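Local coordinates for rhodopsin (Todarodes pacificus, PDB 2Z73), which senses light through bound retinal, whose 11-cis to all-trans isomerization switches on G-protein signalling to phospholipase C in squid vision, at residues Thr67-Asn70 and Met71-Ile74. Numbering follows the deposited sequence.
Sequences TPAN and MFII. With BOG (octyl beta-D-glucopyranoside), chain C.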
# COMPACT_ATOMS: atom_id res chain seq x y z
N THR A 67 12.14 -16.24 -0.42
CA THR A 67 10.94 -17.03 -0.19
C THR A 67 9.75 -16.53 -1.01
O THR A 67 9.68 -15.35 -1.34
CB THR A 67 10.56 -17.04 1.31
OG1 THR A 67 10.85 -15.75 1.87
CG2 THR A 67 11.32 -18.11 2.06
N PRO A 68 8.81 -17.43 -1.36
CA PRO A 68 7.63 -17.07 -2.15
C PRO A 68 6.79 -15.89 -1.65
O PRO A 68 6.43 -15.01 -2.43
CB PRO A 68 6.84 -18.37 -2.19
CG PRO A 68 7.91 -19.40 -2.23
CD PRO A 68 8.87 -18.89 -1.16
N ALA A 69 6.48 -15.88 -0.36
CA ALA A 69 5.68 -14.79 0.22
C ALA A 69 6.25 -13.41 -0.08
O ALA A 69 5.51 -12.46 -0.31
CB ALA A 69 5.56 -14.98 1.73
N ASN A 70 7.58 -13.30 -0.08
CA ASN A 70 8.26 -12.04 -0.35
C ASN A 70 7.90 -11.48 -1.72
O ASN A 70 8.14 -10.31 -2.00
CB ASN A 70 9.76 -12.23 -0.24
CG ASN A 70 10.25 -12.18 1.17
OD1 ASN A 70 11.40 -12.48 1.45
ND2 ASN A 70 9.37 -11.78 2.08
N MET A 71 7.34 -12.33 -2.57
CA MET A 71 6.91 -11.90 -3.89
C MET A 71 5.84 -10.82 -3.67
O MET A 71 5.80 -9.81 -4.38
CB MET A 71 6.34 -13.08 -4.68
CG MET A 71 7.40 -14.06 -5.22
SD MET A 71 6.71 -15.59 -5.95
CE MET A 71 5.61 -14.86 -7.24
N PHE A 72 4.98 -11.04 -2.67
CA PHE A 72 3.92 -10.09 -2.35
C PHE A 72 4.56 -8.75 -2.04
O PHE A 72 4.09 -7.71 -2.49
CB PHE A 72 3.09 -10.53 -1.13
CG PHE A 72 2.36 -11.84 -1.32
CD1 PHE A 72 1.72 -12.14 -2.52
CD2 PHE A 72 2.29 -12.76 -0.28
CE1 PHE A 72 1.04 -13.35 -2.68
CE2 PHE A 72 1.61 -13.97 -0.44
CZ PHE A 72 0.99 -14.27 -1.63
N ILE A 73 5.64 -8.77 -1.26
CA ILE A 73 6.35 -7.55 -0.89
C ILE A 73 6.84 -6.83 -2.14
O ILE A 73 6.73 -5.61 -2.27
CB ILE A 73 7.58 -7.84 0.02
CG1 ILE A 73 7.12 -8.11 1.46
CG2 ILE A 73 8.55 -6.66 0.01
CD1 ILE A 73 8.26 -8.45 2.42
N ILE A 74 7.39 -7.61 -3.07
CA ILE A 74 7.88 -7.04 -4.30
C ILE A 74 6.72 -6.43 -5.08
O ILE A 74 6.78 -5.29 -5.53
CB ILE A 74 8.62 -8.12 -5.15
CG1 ILE A 74 9.94 -8.49 -4.45
CG2 ILE A 74 8.92 -7.60 -6.56
CD1 ILE A 74 10.65 -9.67 -5.04
C1 BOG C . 10.09 -16.00 5.84
O1 BOG C . 8.93 -15.31 6.01
C2 BOG C . 10.86 -15.55 7.06
O2 BOG C . 11.10 -14.10 7.09
C3 BOG C . 12.10 -16.31 6.90
O3 BOG C . 12.81 -15.92 8.02
C4 BOG C . 11.79 -17.86 6.85
O4 BOG C . 12.96 -18.59 6.70
C5 BOG C . 11.02 -18.24 5.66
O5 BOG C . 9.83 -17.49 5.82
C6 BOG C . 10.69 -19.80 5.61
O6 BOG C . 9.91 -20.11 4.34
C1' BOG C . 8.68 -14.92 4.68
C2' BOG C . 7.31 -14.50 4.77
C3' BOG C . 7.38 -13.10 4.26
C4' BOG C . 6.43 -12.46 5.10
C5' BOG C . 6.19 -11.16 4.43
C6' BOG C . 5.82 -10.34 5.55
C7' BOG C . 5.65 -9.03 4.90
C8' BOG C . 5.94 -8.15 5.98
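M71 and P68 meet where the first cytoplasmic loop runs into the second transmembrane helix: the amide of M71 donates to P68 O at 2.8 Å, and the M71 side chain runs back alongside the same carbonyl. With CG of M71 beside its own backbone N (chi1 -75°), the thioether is carried past this oxygen, M71 SD lying 3.6 Å from P68 O. One residue on, F72 N bonds to A69 O at 2.8 Å, while the F72 ring sits obliquely to that oxygen and packs among T125, M128 and I129 of helix 104-138. Both bonds span three residues, as in a 3-10 turn, with the donors standing well above the carbonyl planes; the bond from I74 N to N70 O, 3.0 Å long, comes in only 20° off the carbonyl plane and is the i to i+4 bond of a regular alpha-helix.

I73 projects beside N70 on the detergent side, and its CD1 lies 3.6 Å from C7' of the octyl chain of octyl glucoside. A69 CB borders the same chain at C2', 3.5 Å away, and T67 CG2 lies beside the glucose at 3.3 Å from O6. Replacing T67 by alanine removes both OG1 and CG2, which would probably open a gap beside the glucose and the start of the alkyl chain. The apolar side chains of A69 and I73 thus flank the alkyl tail, while backbone bonding at the helix start satisfies the carbonyls of P68, A69 and N70.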